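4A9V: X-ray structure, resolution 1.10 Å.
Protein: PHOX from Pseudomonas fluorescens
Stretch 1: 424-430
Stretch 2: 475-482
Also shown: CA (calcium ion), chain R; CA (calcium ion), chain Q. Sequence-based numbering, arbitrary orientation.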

# COMPACT_ATOMS: atom_id res chain seq x y z
N ASN A 424 11.84 -17.97 -1.61
CA ASN A 424 11.89 -16.89 -2.58
C ASN A 424 12.28 -15.58 -1.89
O ASN A 424 11.50 -15.02 -1.12
N VAL A 425 13.51 -15.14 -2.12
CA VAL A 425 14.00 -13.92 -1.51
C VAL A 425 13.92 -12.69 -2.42
O VAL A 425 14.19 -11.58 -1.97
N TYR A 426 13.55 -12.89 -3.68
CA TYR A 426 13.61 -11.80 -4.66
C TYR A 426 12.27 -11.26 -5.12
O TYR A 426 12.17 -10.08 -5.46
N GLY A 427 11.27 -12.13 -5.26
CA GLY A 427 9.96 -11.72 -5.74
C GLY A 427 9.78 -11.76 -7.25
O GLY A 427 10.67 -12.16 -8.00
N GLN A 428 8.59 -11.35 -7.67
CA GLN A 428 8.20 -11.44 -9.06
C GLN A 428 6.98 -10.53 -9.27
O GLN A 428 6.37 -10.07 -8.30
N ILE A 429 6.72 -10.18 -10.53
CA ILE A 429 5.54 -9.39 -10.88
C ILE A 429 4.62 -10.23 -11.75
O ILE A 429 5.02 -10.73 -12.82
N LEU A 430 3.41 -10.41 -11.25
CA LEU A 430 2.36 -11.18 -11.88
C LEU A 430 1.46 -10.27 -12.72
O LEU A 430 1.15 -9.16 -12.30
N PHE A 475 17.25 -5.94 -9.09
CA PHE A 475 16.61 -5.39 -7.90
C PHE A 475 15.95 -6.54 -7.13
O PHE A 475 15.86 -7.66 -7.63
N ASN A 476 15.47 -6.26 -5.93
CA ASN A 476 14.73 -7.28 -5.20
C ASN A 476 13.52 -6.69 -4.50
O ASN A 476 13.49 -5.50 -4.18
N SER A 477 12.51 -7.54 -4.30
CA SER A 477 11.32 -7.21 -3.52
C SER A 477 10.57 -6.01 -4.11
O SER A 477 10.30 -5.03 -3.42
N PRO A 478 10.14 -6.13 -5.37
CA PRO A 478 9.22 -5.12 -5.89
C PRO A 478 7.96 -5.07 -5.03
O PRO A 478 7.51 -6.09 -4.50
N ASP A 479 7.41 -3.87 -4.88
CA ASP A 479 6.37 -3.63 -3.88
C ASP A 479 5.36 -2.66 -4.50
O ASP A 479 4.36 -3.10 -5.09
N GLY A 480 5.70 -1.38 -4.56
CA GLY A 480 4.84 -0.42 -5.22
C GLY A 480 4.87 -0.53 -6.73
O GLY A 480 5.88 -0.92 -7.33
N LEU A 481 3.78 -0.09 -7.35
CA LEU A 481 3.65 -0.00 -8.80
C LEU A 481 2.85 1.24 -9.15
O LEU A 481 1.94 1.62 -8.40
N GLY A 482 3.09 1.80 -10.33
CA GLY A 482 2.22 2.84 -10.86
C GLY A 482 2.34 2.89 -12.36
O GLY A 482 3.43 2.78 -12.89

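A single hydrogen bond joins the two stretches, and it runs from backbone to backbone: Ser 477 N donates to Tyr 426 O over 2.8 Å with an N-H...acceptor angle of 163°, close to linear. No side chain of one stretch hydrogen-bonds to the other. The contact, which buries 320 Å² in all, is therefore a small one, held mainly by van der Waals packing and fastened at one point, just before the two strands begin. Those strands, 428-430 and 478-482, approach no closer than 7.9 Å between axes and run at 43° to each other, so that side chains rather than a ladder of backbone bonds fill the space between them.

Around the hydrogen bond the fit is close. The same carbonyl, Tyr 426 O, lies 3.5 Å from Pro 478 CD, so the proline ring packs beside the bonded pair. Pro 478 points toward stretch 1 with a C-gamma endo pucker and continues along it, with its CG 4.1 Å from Gln 428 O. Gly 427 passes the same ring, its CA 4.4 Å from Pro 478 CD. A CB on Gly 427 would point toward stretch 2 and lie only 3.2 Å from Pro 478 CD; the backbone angles of 89° and -179° independently call for glycine, because a CB would also be jammed against the preceding carbonyl oxygen.

Beyond the proline, the inward-pointing residues are aliphatic. The CA-to-CB bond of Ile 429 (chi1 m, chi2 t) points toward stretch 2, and the side chain touches two residues there: its CG1 is 4.2 Å from Pro 478 CG, and its CD1 is 4.3 Å from CD2 of Leu 481, which is also directed inward (chi1 m, chi2 t). At the other end, Tyr 426 leaves the backbone sideways in the m rotamer. Asn 476, with chi1 p, has its CA-to-CB bond directed toward stretch 1 and brings its CB to the edge of the tyrosine ring, near the ring plane, 3.9 Å from Tyr 426 CD1.

Several polar side chains bond within their own stretch, and some also bond elsewhere in the structure. In stretch 1, Asn 424 (chi1 t) is out of reach of stretch 2, yet its OD1 accepts from Tyr 426 N at 3.2 Å and from Gly 427 N at 3.0 Å, bracing the loop that presents the Tyr 426 carbonyl. Asn 424 ND2 in turn donates to Gln 428 OE1 at 2.9 Å; Gln 428 points away from stretch 2 with chi1 p. In stretch 2, Ser 477 (chi1 m) lies sideways, and its OG donates to Asn 476 OD1 at 3.0 Å.

Asp 479 (chi1 t) follows the proline but takes no part in the packing. Its OD2 bridges two calcium ions, 2.3 Å from CA of chain R and 2.5 Å from CA of chain Q, while its OD1 also binds the chain Q ion at 2.5 Å. Water 4 is likewise shared, its O 2.6 Å from each CA ion. Waters 1, 2 and 3 bind the chain Q ion and water 5 the chain R ion, with the remaining ligands elsewhere in the structure.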

# COMPACT_ATOMS: atom_id res chain seq x y z
CB ASN A 424 10.51 -16.78 -3.21
CG ASN A 424 10.36 -15.59 -4.14
OD1 ASN A 424 11.35 -15.06 -4.66
ND2 ASN A 424 9.12 -15.22 -4.42
CB VAL A 425 15.45 -14.08 -0.98
CG1 VAL A 425 15.52 -15.25 -0.00
CG2 VAL A 425 16.44 -14.25 -2.11
CB TYR A 426 14.41 -12.22 -5.89
CG TYR A 426 15.86 -12.56 -5.61
CD1 TYR A 426 16.76 -11.58 -5.24
CD2 TYR A 426 16.33 -13.86 -5.77
CE1 TYR A 426 18.10 -11.88 -5.02
CE2 TYR A 426 17.67 -14.17 -5.57
CZ TYR A 426 18.55 -13.18 -5.22
OH TYR A 426 19.87 -13.52 -5.01
CB GLN A 428 7.89 -12.90 -9.47
CG GLN A 428 6.72 -13.56 -8.72
CD GLN A 428 7.16 -14.39 -7.53
OE1 GLN A 428 8.29 -14.27 -7.05
NE2 GLN A 428 6.24 -15.17 -6.98
CB ILE A 429 5.89 -8.07 -11.58
CG1 ILE A 429 6.83 -7.25 -10.70
CG2 ILE A 429 4.60 -7.30 -11.88
CD1 ILE A 429 7.27 -5.93 -11.32
CB LEU A 430 1.54 -11.84 -10.77
CG LEU A 430 0.22 -12.51 -11.10
CD1 LEU A 430 0.41 -13.71 -12.01
CD2 LEU A 430 -0.47 -12.91 -9.81
CB PHE A 475 15.56 -4.35 -8.31
CG PHE A 475 14.46 -4.90 -9.18
CD1 PHE A 475 14.61 -4.96 -10.56
CD2 PHE A 475 13.28 -5.38 -8.61
CE1 PHE A 475 13.60 -5.48 -11.35
CE2 PHE A 475 12.29 -5.93 -9.40
CZ PHE A 475 12.45 -5.99 -10.78
CB ASN A 476 15.63 -8.04 -4.21
CG ASN A 476 15.92 -7.26 -2.95
OD1 ASN A 476 15.26 -7.46 -1.92
ND2 ASN A 476 16.95 -6.41 -2.99
CB SER A 477 11.69 -6.96 -2.07
OG SER A 477 12.38 -8.07 -1.51
CB PRO A 478 8.91 -5.63 -7.30
CG PRO A 478 9.04 -7.12 -7.18
CD PRO A 478 10.17 -7.34 -6.21
CB ASP A 479 7.03 -3.12 -2.58
CG ASP A 479 6.05 -2.81 -1.46
OD1 ASP A 479 4.88 -2.45 -1.73
OD2 ASP A 479 6.51 -2.79 -0.29
CB LEU A 481 2.91 -1.22 -9.36
CG LEU A 481 3.56 -2.59 -9.26
CD1 LEU A 481 2.59 -3.64 -9.78
CD2 LEU A 481 4.88 -2.64 -10.02
CA CA R . 6.92 -4.51 1.16
CA CA Q . 4.41 -1.88 0.68
O HOH W 1 4.18 -0.31 3.02
O HOH W 2 3.00 0.18 0.36
O HOH W 3 5.95 -0.00 0.11
O HOH W 4 6.33 -2.33 2.41
O HOH W 5 6.42 -4.75 3.49